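Local coordinates for protein urocanate hydratase (Paenibacillus sp. Soil724D2, PDB 7NED) that probably hydrates thiourocanate in bacterial ergothioneine catabolism, working as a urocanase-type lyase that holds NAD+ as cofactor beside its substrate pocket, at residues E27-N32 against A125-I130; G131-I136 against L396-G401; P350-A355 against S431-D436; F369-F374 against W383-R388. All blocks are in the same frame, centred on the assembly; numbering follows the deposited sequence.

Contact 1 of 4, residues E27-N32 against A125-I130; sequences ENVLEN and AAWQYI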
# COMPACT_ATOMS: atom_id res chain seq x y z
N GLU A 27 -1.63 -25.59 -0.77
CA GLU A 27 -1.02 -26.86 -0.42
C GLU A 27 0.34 -26.99 -1.07
O GLU A 27 1.30 -27.49 -0.46
CB GLU A 27 -1.93 -27.99 -0.86
CG GLU A 27 -3.22 -28.03 -0.07
CD GLU A 27 -4.22 -28.99 -0.64
OE1 GLU A 27 -4.27 -29.19 -1.87
OE2 GLU A 27 -4.97 -29.58 0.15
N ASN A 28 0.45 -26.53 -2.33
CA ASN A 28 1.66 -26.71 -3.11
C ASN A 28 2.84 -25.90 -2.55
O ASN A 28 3.98 -26.37 -2.59
CB ASN A 28 1.40 -26.33 -4.57
CG ASN A 28 2.55 -26.69 -5.48
OD1 ASN A 28 3.04 -27.83 -5.45
ND2 ASN A 28 3.00 -25.72 -6.32
N VAL A 29 2.60 -24.67 -2.05
CA VAL A 29 3.74 -23.94 -1.50
C VAL A 29 4.18 -24.60 -0.19
O VAL A 29 5.35 -24.50 0.19
CB VAL A 29 3.47 -22.43 -1.29
CG1 VAL A 29 3.03 -21.77 -2.59
CG2 VAL A 29 2.45 -22.19 -0.18
N LEU A 30 3.26 -25.23 0.54
CA LEU A 30 3.67 -25.95 1.74
C LEU A 30 4.40 -27.25 1.37
O LEU A 30 5.43 -27.60 1.96
CB LEU A 30 2.46 -26.23 2.65
CG LEU A 30 1.87 -24.98 3.34
CD1 LEU A 30 0.52 -25.26 4.02
CD2 LEU A 30 2.84 -24.40 4.35
N GLU A 31 3.92 -27.92 0.32
CA GLU A 31 4.60 -29.12 -0.15
C GLU A 31 6.04 -28.81 -0.56
O GLU A 31 6.96 -29.59 -0.27
CB GLU A 31 3.83 -29.74 -1.31
CG GLU A 31 4.51 -31.00 -1.93
CD GLU A 31 3.64 -31.71 -2.96
OE1 GLU A 31 2.45 -31.32 -3.13
OE2 GLU A 31 4.15 -32.65 -3.61
N ASN A 32 6.26 -27.69 -1.26
CA ASN A 32 7.60 -27.30 -1.66
C ASN A 32 8.30 -26.45 -0.61
O ASN A 32 9.35 -25.89 -0.91
CB ASN A 32 7.57 -26.56 -2.99
CG ASN A 32 7.23 -27.49 -4.14
OD1 ASN A 32 7.59 -28.65 -4.11
ND2 ASN A 32 6.48 -27.00 -5.13
N ALA A 125 3.02 -16.06 1.05
CA ALA A 125 1.69 -15.90 1.62
C ALA A 125 0.61 -15.77 0.56
O ALA A 125 -0.58 -15.87 0.89
CB ALA A 125 1.63 -14.70 2.54
N ALA A 126 0.99 -15.53 -0.70
CA ALA A 126 0.03 -15.53 -1.79
C ALA A 126 -0.00 -16.86 -2.54
O ALA A 126 -0.79 -17.00 -3.47
CB ALA A 126 0.34 -14.38 -2.76
N TRP A 127 0.86 -17.81 -2.16
CA TRP A 127 0.79 -19.22 -2.54
C TRP A 127 1.22 -19.29 -4.00
O TRP A 127 0.64 -20.03 -4.81
CB TRP A 127 -0.65 -19.70 -2.41
CG TRP A 127 -1.15 -19.56 -1.01
CD1 TRP A 127 -0.44 -19.28 0.14
CD2 TRP A 127 -2.50 -19.20 -0.72
NE1 TRP A 127 -1.31 -18.93 1.17
CE2 TRP A 127 -2.58 -18.86 0.65
CE3 TRP A 127 -3.66 -19.17 -1.50
CZ2 TRP A 127 -3.79 -18.52 1.26
CZ3 TRP A 127 -4.88 -18.84 -0.87
CH2 TRP A 127 -4.92 -18.52 0.48
N GLN A 128 2.21 -18.48 -4.39
CA GLN A 128 2.59 -18.39 -5.80
C GLN A 128 3.96 -19.00 -6.08
O GLN A 128 4.44 -18.95 -7.22
CB GLN A 128 2.52 -16.92 -6.28
CG GLN A 128 1.09 -16.39 -6.19
CD GLN A 128 0.94 -14.86 -6.23
OE1 GLN A 128 1.84 -14.08 -5.85
NE2 GLN A 128 -0.26 -14.42 -6.64
N TYR A 129 4.57 -19.58 -5.05
CA TYR A 129 5.87 -20.21 -5.12
C TYR A 129 5.69 -21.55 -5.78
O TYR A 129 4.70 -22.24 -5.53
CB TYR A 129 6.38 -20.35 -3.69
CG TYR A 129 7.73 -20.95 -3.51
CD1 TYR A 129 8.87 -20.21 -3.71
CD2 TYR A 129 7.85 -22.25 -3.07
CE1 TYR A 129 10.13 -20.78 -3.52
CE2 TYR A 129 9.10 -22.83 -2.87
CZ TYR A 129 10.23 -22.07 -3.10
OH TYR A 129 11.48 -22.60 -2.92
N ILE A 130 6.60 -21.88 -6.70
CA ILE A 130 6.50 -23.16 -7.39
C ILE A 130 7.68 -24.07 -7.09
O ILE A 130 7.81 -25.11 -7.72
CB ILE A 130 6.34 -23.00 -8.91
CG1 ILE A 130 7.59 -22.31 -9.55
CG2 ILE A 130 5.01 -22.26 -9.19
CD1 ILE A 130 7.64 -22.39 -11.05
O HOH W 1 5.16 -26.39 -8.19
O HOH W 2 2.10 -22.87 -5.88
O HOH W 3 11.75 -25.05 -1.85
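Val-29, on the last turn of helix 17-31, presses against Trp-127 and Tyr-129: the C-terminal end of a helix is packed on a loop that lines the urocanate pocket through Tyr-129. The apolar part rests on both valine methyls. CG1 of Val-29 lies 3.4 Å from Trp-127 C and also meets Tyr-129 CB, while CG2 comes obliquely to the indole at Trp-127 CD1. An alanine here would probably leave a gap between the helix and the loop backbone at Trp-127, since both methyls that fill it would be gone. Water carries the polar part. Asn-28, its CG anti to the backbone N (chi1 -171°), sends ND2 between two waters. One also hydrogen-bonds Ile-130 O; the other, its oxygen 2.7 Å from Tyr-129 O, donates to that atom and, weakly, to Trp-127 O. Asn-28 OD1 accepts from Leu-396 N, and Trp-127 NE1 donates to Ala-48 O. At the helix end the carbonyl of Asn-32 stands at the edge of the Tyr-129 ring, with Asn-32 O 3.6 Å from Tyr-129 CE2. Tyr-129 OH donates to a water oxygen 2.7 Å from it, in the ring plane, and this water donates to Asn-32 O.

Contact 2 of 4, residues G131-I136 against L396-G401; sequences GSQGVI and LPARIG. With URO ((2E)-3-(1H-imidazol-4-yl)acrylic acid), chain B.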
# COMPACT_ATOMS: atom_id res chain seq x y z
N GLY A 131 8.52 -23.71 -6.11
CA GLY A 131 9.77 -24.40 -5.85
C GLY A 131 10.93 -23.58 -6.36
O GLY A 131 10.79 -22.43 -6.75
N SER A 132 12.12 -24.22 -6.39
CA SER A 132 13.31 -23.53 -6.88
C SER A 132 13.19 -23.10 -8.34
O SER A 132 13.88 -22.17 -8.77
CB SER A 132 14.54 -24.44 -6.71
OG SER A 132 14.77 -24.74 -5.34
N GLN A 133 12.35 -23.77 -9.12
CA GLN A 133 12.23 -23.38 -10.52
C GLN A 133 11.77 -21.93 -10.66
O GLN A 133 12.09 -21.26 -11.65
CB GLN A 133 11.26 -24.31 -11.23
CG GLN A 133 11.24 -24.00 -12.72
CD GLN A 133 10.28 -24.81 -13.51
OE1 GLN A 133 10.31 -24.75 -14.74
NE2 GLN A 133 9.40 -25.58 -12.84
N GLY A 134 11.04 -21.42 -9.68
CA GLY A 134 10.48 -20.08 -9.85
C GLY A 134 11.54 -19.05 -10.15
O GLY A 134 11.29 -18.10 -10.92
N VAL A 135 12.75 -19.22 -9.60
CA VAL A 135 13.80 -18.24 -9.76
C VAL A 135 14.87 -18.69 -10.76
O VAL A 135 15.79 -17.92 -11.06
CB VAL A 135 14.44 -17.89 -8.40
CG1 VAL A 135 15.36 -19.02 -7.91
CG2 VAL A 135 15.20 -16.56 -8.44
N ILE A 136 14.79 -19.91 -11.28
CA ILE A 136 15.98 -20.41 -11.98
C ILE A 136 16.19 -19.67 -13.31
O ILE A 136 17.33 -19.39 -13.68
CB ILE A 136 15.93 -21.94 -12.16
CG1 ILE A 136 17.27 -22.42 -12.72
CG2 ILE A 136 14.81 -22.38 -13.06
CD1 ILE A 136 17.28 -23.91 -12.93
N LEU A 396 3.61 -29.83 -7.36
CA LEU A 396 2.84 -29.88 -8.59
C LEU A 396 3.75 -29.55 -9.78
O LEU A 396 4.57 -28.64 -9.67
CB LEU A 396 1.68 -28.88 -8.55
CG LEU A 396 0.59 -29.22 -7.54
CD1 LEU A 396 -0.46 -28.13 -7.54
CD2 LEU A 396 -0.03 -30.57 -7.93
N PRO A 397 3.64 -30.27 -10.89
CA PRO A 397 4.40 -29.87 -12.09
C PRO A 397 4.15 -28.41 -12.41
O PRO A 397 3.01 -27.96 -12.39
CB PRO A 397 3.85 -30.80 -13.18
CG PRO A 397 3.35 -32.02 -12.40
CD PRO A 397 2.78 -31.45 -11.13
N ALA A 398 5.23 -27.68 -12.71
CA ALA A 398 5.12 -26.24 -12.97
C ALA A 398 6.23 -25.84 -13.94
O ALA A 398 7.21 -26.57 -14.13
CB ALA A 398 5.23 -25.44 -11.67
N ARG A 399 6.10 -24.63 -14.50
CA ARG A 399 7.09 -24.13 -15.44
C ARG A 399 7.29 -22.64 -15.21
O ARG A 399 6.31 -21.92 -14.97
CB ARG A 399 6.66 -24.40 -16.89
CG ARG A 399 7.64 -23.88 -17.97
CD ARG A 399 9.01 -24.61 -17.95
NE ARG A 399 8.92 -26.00 -18.40
CZ ARG A 399 9.38 -27.05 -17.73
NH1 ARG A 399 9.97 -26.93 -16.53
NH2 ARG A 399 9.18 -28.25 -18.24
N ILE A 400 8.56 -22.21 -15.25
CA ILE A 400 8.93 -20.80 -15.30
C ILE A 400 9.21 -20.42 -16.74
O ILE A 400 9.84 -21.20 -17.50
CB ILE A 400 10.15 -20.50 -14.40
CG1 ILE A 400 10.44 -18.98 -14.36
CG2 ILE A 400 11.35 -21.24 -14.88
CD1 ILE A 400 9.30 -18.18 -13.55
N GLY A 401 8.74 -19.24 -17.16
CA GLY A 401 9.04 -18.85 -18.53
C GLY A 401 8.86 -17.36 -18.69
O GLY A 401 7.74 -16.86 -18.60
OAA URO B . 10.02 -17.11 -7.35
CAI URO B . 9.49 -17.04 -6.17
OAB URO B . 8.59 -17.70 -5.83
CAC URO B . 10.00 -16.05 -5.21
CAD URO B . 10.99 -15.26 -5.55
CAJ URO B . 11.36 -14.39 -4.50
CAF URO B . 12.50 -13.65 -4.38
NAH URO B . 12.58 -13.07 -3.15
CAE URO B . 11.48 -13.44 -2.53
NAG URO B . 10.71 -14.24 -3.30
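Gln-133 and Gly-134, near the start of helix 133-150, face the edge strand 398-400, the backbones being closest at Gly-134 and Ile-400, whose CA atoms are 5.7 Å apart. Gln-133 carries the contact. Its CG is anti to the backbone N (chi1 -175°) and the chain runs on extended, which carries the amide to the strand. There Gln-133 NE2 donates to Ala-398 O at 2.7 Å, the carbonyl oxygen lying near the amide plane, while Gln-133 OE1 accepts twice: from Arg-399 NH1 at 2.8 Å, in the guanidinium plane, and from Ile-400 N at 3.1 Å, which stands above the amide plane. These two donors reach OE1 from opposite faces of the amide. An alanine in place of Gln-133 would probably leave Ile-400 N and Ala-398 O without these mates and Arg-399 NH1 without its acceptor. Arg-399 NH2 has a second partner, the salt bridge to Asp-367. Ile-400 lies alongside the glutamine but points the other way, with its CG2 3.5 Å from Gln-133 CG, and its CD1 sits 3.3 Å from Gly-134 O. Gly-134 belongs to the urocanate pocket, and a side chain there would clash with the carboxylate oxygen OAA. Three bonds thus fix the rotation of one buried amide, which serves the strand as donor and acceptor and joins the Rossmann-like region to the C-terminal domain beside the substrate.

Contact 3 of 4, residues P350-A355 against S431-D436; sequences PFRWVA and SRDHLD. With URO ((2E)-3-(1H-imidazol-4-yl)acrylic acid), chain B.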
# COMPACT_ATOMS: atom_id res chain seq x y z
N PRO A 350 9.03 -12.84 -14.69
CA PRO A 350 9.02 -14.26 -14.25
C PRO A 350 7.64 -14.91 -14.22
O PRO A 350 7.16 -15.39 -13.19
CB PRO A 350 9.67 -14.18 -12.86
CG PRO A 350 9.44 -12.74 -12.41
CD PRO A 350 9.62 -11.96 -13.66
N PHE A 351 7.03 -15.02 -15.40
CA PHE A 351 5.71 -15.62 -15.53
C PHE A 351 5.82 -17.13 -15.33
O PHE A 351 6.83 -17.74 -15.67
CB PHE A 351 5.15 -15.18 -16.89
CG PHE A 351 3.74 -15.60 -17.15
CD1 PHE A 351 2.73 -14.97 -16.38
CD2 PHE A 351 3.38 -16.12 -18.37
CE1 PHE A 351 1.39 -15.20 -16.61
CE2 PHE A 351 2.03 -16.31 -18.66
CZ PHE A 351 1.02 -15.83 -17.78
N ARG A 352 4.82 -17.73 -14.70
CA ARG A 352 4.91 -19.14 -14.35
C ARG A 352 3.52 -19.74 -14.38
O ARG A 352 2.52 -19.03 -14.31
CB ARG A 352 5.55 -19.31 -12.96
CG ARG A 352 4.74 -18.55 -11.87
CD ARG A 352 5.44 -18.45 -10.53
NE ARG A 352 6.76 -17.79 -10.58
CZ ARG A 352 7.52 -17.59 -9.51
NH1 ARG A 352 7.09 -17.95 -8.30
NH2 ARG A 352 8.73 -17.05 -9.63
N TRP A 353 3.45 -21.07 -14.46
CA TRP A 353 2.15 -21.72 -14.47
C TRP A 353 2.27 -23.07 -13.81
O TRP A 353 3.35 -23.64 -13.73
CB TRP A 353 1.59 -21.83 -15.90
CG TRP A 353 2.58 -22.30 -16.91
CD1 TRP A 353 2.69 -23.58 -17.40
CD2 TRP A 353 3.54 -21.51 -17.62
NE1 TRP A 353 3.66 -23.62 -18.36
CE2 TRP A 353 4.22 -22.37 -18.50
CE3 TRP A 353 3.91 -20.15 -17.58
CZ2 TRP A 353 5.25 -21.94 -19.33
CZ3 TRP A 353 4.94 -19.71 -18.42
CH2 TRP A 353 5.59 -20.61 -19.28
N VAL A 354 1.16 -23.57 -13.29
CA VAL A 354 1.14 -24.79 -12.50
C VAL A 354 0.06 -25.72 -13.03
O VAL A 354 -1.08 -25.29 -13.22
CB VAL A 354 0.90 -24.49 -11.02
CG1 VAL A 354 0.76 -25.79 -10.18
CG2 VAL A 354 2.06 -23.63 -10.48
N ALA A 355 0.41 -26.99 -13.23
CA ALA A 355 -0.56 -27.98 -13.69
C ALA A 355 -1.32 -28.49 -12.46
O ALA A 355 -0.85 -29.37 -11.75
CB ALA A 355 0.14 -29.13 -14.41
N SER A 431 0.82 -17.40 -12.63
CA SER A 431 1.17 -16.34 -11.68
C SER A 431 2.54 -15.82 -12.07
O SER A 431 2.94 -15.90 -13.24
CB SER A 431 1.08 -16.86 -10.23
OG SER A 431 1.34 -15.81 -9.28
N ARG A 432 3.25 -15.25 -11.11
CA ARG A 432 4.57 -14.74 -11.39
C ARG A 432 5.20 -14.39 -10.06
O ARG A 432 4.53 -14.30 -9.03
CB ARG A 432 4.52 -13.52 -12.31
CG ARG A 432 3.54 -12.40 -11.76
CD ARG A 432 3.84 -10.97 -12.31
NE ARG A 432 2.79 -10.03 -11.89
CZ ARG A 432 2.71 -9.48 -10.67
NH1 ARG A 432 3.61 -9.79 -9.75
NH2 ARG A 432 1.71 -8.62 -10.37
N ASP A 433 6.51 -14.23 -10.09
CA ASP A 433 7.16 -13.60 -8.95
C ASP A 433 6.69 -12.16 -8.86
O ASP A 433 6.14 -11.60 -9.81
CB ASP A 433 8.68 -13.66 -9.09
CG ASP A 433 9.40 -13.36 -7.77
OD1 ASP A 433 8.74 -13.24 -6.71
OD2 ASP A 433 10.64 -13.26 -7.80
N HIS A 434 6.96 -11.52 -7.71
CA HIS A 434 6.65 -10.08 -7.63
C HIS A 434 7.76 -9.24 -8.22
O HIS A 434 7.57 -8.02 -8.40
CB HIS A 434 6.43 -9.63 -6.19
CG HIS A 434 5.28 -10.31 -5.52
ND1 HIS A 434 4.73 -9.84 -4.35
CD2 HIS A 434 4.58 -11.43 -5.85
CE1 HIS A 434 3.72 -10.62 -3.99
NE2 HIS A 434 3.60 -11.59 -4.88
N LEU A 435 8.90 -9.86 -8.54
CA LEU A 435 10.02 -9.18 -9.20
C LEU A 435 9.61 -8.98 -10.66
O LEU A 435 9.95 -9.76 -11.55
CB LEU A 435 11.31 -10.00 -9.08
CG LEU A 435 12.60 -9.29 -9.50
CD1 LEU A 435 13.12 -8.35 -8.39
CD2 LEU A 435 13.64 -10.35 -9.96
N ASP A 436 8.77 -7.99 -10.91
CA ASP A 436 8.17 -7.77 -12.23
C ASP A 436 7.90 -6.26 -12.35
O ASP A 436 7.72 -5.60 -11.36
CB ASP A 436 6.90 -8.61 -12.35
CG ASP A 436 6.38 -8.79 -13.80
OD1 ASP A 436 7.14 -9.02 -14.68
OD2 ASP A 436 5.19 -8.76 -14.02
OAA URO B . 10.02 -17.11 -7.35
CAI URO B . 9.49 -17.04 -6.17
OAB URO B . 8.59 -17.70 -5.83
CAC URO B . 10.00 -16.05 -5.21
CAD URO B . 10.99 -15.26 -5.55
CAJ URO B . 11.36 -14.39 -4.50
CAF URO B . 12.50 -13.65 -4.38
NAH URO B . 12.58 -13.07 -3.15
CAE URO B . 11.48 -13.44 -2.53
NAG URO B . 10.71 -14.24 -3.30
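Arg-352 and Ser-431 form a hydrogen-bonded antiparallel pair between strands 351-355 and 428-441: Arg-352 N donates to Ser-431 O, and Ser-431 N donates to Arg-352 O at 2.9 Å. Phe-351 and Arg-432 make the neighbouring non-hydrogen-bonded pair. Beyond it Pro-350 O receives a long, weak bond from Asp-433 N and a CA-H contact from Arg-432. The Pro-350 ring packs with CG 3.5 Å from Asp-433 CB and CD 3.1 Å from Leu-435 O, a buried carbonyl for which the model holds no polar partner. Ser-431 OG bonds Val-494 O. The side chain of Arg-352 starts between its backbone N and carbonyl carbon (chi1 58°) and bends at chi3, which takes NE to the peptide of Arg-432 and Asp-433; Asp-433 N lies over one face of the guanidinium. The guanidinium grips the urocanate carboxylate with two bonds, Arg-352 NH2 to OAA at 2.6 Å and Arg-352 NH1 to OAB at 2.9 Å, both nearly straight. NH1 also donates to Gln-128 O. Asp-433 puts its carboxylate beside the acrylate, OD2 3.0 Å from URO CAD, and its OD1 takes the backbone N-H of His-434. Arg-432 turns away from the substrate: its NH1 bonds Asp-433 O in the guanidinium plane, and NE pairs with Asp-515 and, by charge alone with no N-H aimed at it, with Asp-436 OD2. Asp-436 OD1 is held by Arg-408. An arginine clamping the substrate carboxylate, with an aspartate just past the paired part of the neighbouring strand beside the acrylate, makes this the sheet-borne side of the urocanate pocket.

Contact 4 of 4, residues F369-F374 against W383-R388; sequences FILEAF and WIRLAR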
# COMPACT_ATOMS: atom_id res chain seq x y z
N PHE A 369 3.66 -26.42 -26.99
CA PHE A 369 2.96 -25.30 -27.54
C PHE A 369 3.86 -24.09 -27.66
O PHE A 369 3.86 -23.46 -28.65
CB PHE A 369 1.76 -24.93 -26.74
CG PHE A 369 1.18 -23.63 -27.16
CD1 PHE A 369 0.38 -23.56 -28.26
CD2 PHE A 369 1.47 -22.48 -26.48
CE1 PHE A 369 -0.12 -22.36 -28.69
CE2 PHE A 369 0.96 -21.27 -26.91
CZ PHE A 369 0.17 -21.22 -28.00
N ILE A 370 4.65 -23.82 -26.65
CA ILE A 370 5.50 -22.64 -26.70
C ILE A 370 6.53 -22.74 -27.82
O ILE A 370 6.77 -21.77 -28.56
CB ILE A 370 6.16 -22.42 -25.32
CG1 ILE A 370 5.08 -22.03 -24.27
CG2 ILE A 370 7.20 -21.35 -25.43
CD1 ILE A 370 5.58 -21.95 -22.78
N LEU A 371 7.16 -23.88 -27.95
CA LEU A 371 8.14 -24.08 -29.00
C LEU A 371 7.57 -23.86 -30.42
O LEU A 371 8.26 -23.37 -31.27
CB LEU A 371 8.74 -25.46 -28.84
CG LEU A 371 9.48 -25.67 -27.55
CD1 LEU A 371 9.94 -27.11 -27.41
CD2 LEU A 371 10.59 -24.65 -27.31
N GLU A 372 6.31 -24.16 -30.61
CA GLU A 372 5.64 -24.00 -31.87
C GLU A 372 5.10 -22.59 -32.08
O GLU A 372 5.20 -22.07 -33.13
CB GLU A 372 4.47 -24.95 -32.03
CG GLU A 372 4.69 -26.42 -31.74
CD GLU A 372 3.41 -27.23 -31.41
OE1 GLU A 372 2.35 -26.67 -31.07
OE2 GLU A 372 3.44 -28.47 -31.46
N ALA A 373 4.50 -22.02 -31.07
CA ALA A 373 3.86 -20.74 -31.18
C ALA A 373 4.74 -19.52 -30.97
O ALA A 373 4.34 -18.48 -31.36
CB ALA A 373 2.63 -20.69 -30.30
N PHE A 374 5.91 -19.67 -30.35
CA PHE A 374 6.85 -18.57 -30.12
C PHE A 374 8.21 -18.85 -30.75
O PHE A 374 9.24 -18.41 -30.23
CB PHE A 374 7.03 -18.29 -28.62
CG PHE A 374 5.77 -17.87 -27.93
CD1 PHE A 374 5.48 -16.52 -27.77
CD2 PHE A 374 4.90 -18.82 -27.42
CE1 PHE A 374 4.32 -16.14 -27.14
CE2 PHE A 374 3.75 -18.43 -26.78
CZ PHE A 374 3.46 -17.09 -26.64
N TRP A 383 15.11 -21.48 -23.54
CA TRP A 383 14.84 -21.73 -22.12
C TRP A 383 13.93 -22.95 -21.94
O TRP A 383 14.19 -23.82 -21.09
CB TRP A 383 14.21 -20.48 -21.46
CG TRP A 383 13.78 -20.90 -20.13
CD1 TRP A 383 12.50 -21.10 -19.69
CD2 TRP A 383 14.64 -21.30 -19.07
NE1 TRP A 383 12.50 -21.57 -18.39
CE2 TRP A 383 13.81 -21.71 -17.99
CE3 TRP A 383 16.03 -21.36 -18.91
CZ2 TRP A 383 14.33 -22.15 -16.79
CZ3 TRP A 383 16.54 -21.79 -17.71
CH2 TRP A 383 15.70 -22.20 -16.67
N ILE A 384 12.86 -23.04 -22.72
CA ILE A 384 11.90 -24.14 -22.55
C ILE A 384 12.57 -25.48 -22.85
O ILE A 384 12.39 -26.46 -22.11
CB ILE A 384 10.65 -23.88 -23.42
CG1 ILE A 384 9.86 -22.68 -22.83
CG2 ILE A 384 9.76 -25.12 -23.54
CD1 ILE A 384 9.36 -22.90 -21.34
N ARG A 385 13.39 -25.53 -23.90
CA ARG A 385 14.11 -26.78 -24.17
C ARG A 385 14.96 -27.18 -22.97
O ARG A 385 14.92 -28.33 -22.52
CB ARG A 385 14.99 -26.63 -25.41
CG ARG A 385 14.16 -26.57 -26.68
CD ARG A 385 15.00 -26.69 -27.97
NE ARG A 385 14.02 -26.73 -29.05
CZ ARG A 385 13.68 -25.66 -29.77
NH1 ARG A 385 14.31 -24.51 -29.55
NH2 ARG A 385 12.76 -25.75 -30.72
N LEU A 386 15.68 -26.22 -22.41
CA LEU A 386 16.55 -26.50 -21.29
C LEU A 386 15.74 -26.94 -20.07
O LEU A 386 16.10 -27.91 -19.39
CB LEU A 386 17.40 -25.28 -20.96
CG LEU A 386 18.53 -24.91 -21.94
CD1 LEU A 386 19.16 -23.62 -21.43
CD2 LEU A 386 19.56 -26.01 -22.12
N ALA A 387 14.66 -26.20 -19.77
CA ALA A 387 13.89 -26.50 -18.57
C ALA A 387 13.21 -27.85 -18.68
O ALA A 387 13.21 -28.64 -17.72
CB ALA A 387 12.86 -25.39 -18.31
N ARG A 388 12.62 -28.15 -19.83
CA ARG A 388 11.97 -29.45 -19.99
C ARG A 388 12.97 -30.58 -19.78
O ARG A 388 12.60 -31.63 -19.23
CB ARG A 388 11.32 -29.55 -21.37
CG ARG A 388 10.61 -30.89 -21.61
CD ARG A 388 9.91 -30.85 -22.95
NE ARG A 388 10.88 -30.59 -24.02
CZ ARG A 388 10.55 -30.27 -25.27
NH1 ARG A 388 9.25 -30.12 -25.59
NH2 ARG A 388 11.50 -30.05 -26.18
O HOH W 4 10.98 -23.20 -31.01
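Leu-371 and Ile-370 on helix 360-373 meet Ile-384 on helix 378-390; the segments 369-373 and 383-388 run nearly antiparallel, their axes 10.4 Å apart at closest approach, with 162° between their N-to-C directions. The close-packed part is this aliphatic group. Leu-371 CD2 lies 3.9 Å from Ile-384 CG2, and Ile-370 crosses Ile-384 at about a right angle, CG2 to CG1 at 4.0 Å. The inner side goes on into the protein, where Ile-370 also packs on Leu-411 of helix 407-420 and Ile-384 on Arg-399 of strand 398-400. Toward solvent the contact loosens and two arginines flank the leucine. Arg-385, extended from CG to NE, brings one face of its guanidinium over Leu-371 CD2, the methyl standing over the centre, 4.1 Å from Arg-385 CZ. Arg-388 is bent at chi3 (59°) and comes obliquely to the other methyl, its NH2 3.5 Å from Leu-371 CD1, while its NH1 pairs with Glu-368. A water joins the sides on this rim: its oxygen, 2.7 Å from Leu-371 O, donates to that atom and is held weakly by Arg-385 NH2. Consecutive helices packed antiparallel with a short connection form a helical hairpin, here on the outside of the C-terminal domain.

Overall arrangement
Contacts 1, 2 and 3 gather around the urocanate pocket, their centres 8 to 12 Å apart, and contact 4 lies farther out, about 24 Å from contact 1 and 14 Å from contact 2 between centres. Along the chain contact 1 closes before the others open; contacts 2 and 3 cross, and contact 4 is nested inside both of their loops. Contacts 2 and 3 share the mixed sheet, where strand 351-355 lies between 398-400 and 428-441. Helix 378-390 leads from contact 4 to the edge strand of contact 2, and Trp-353 of strand 351-355 packs on Ile-370. The pocket is thus built jointly from all three family regions.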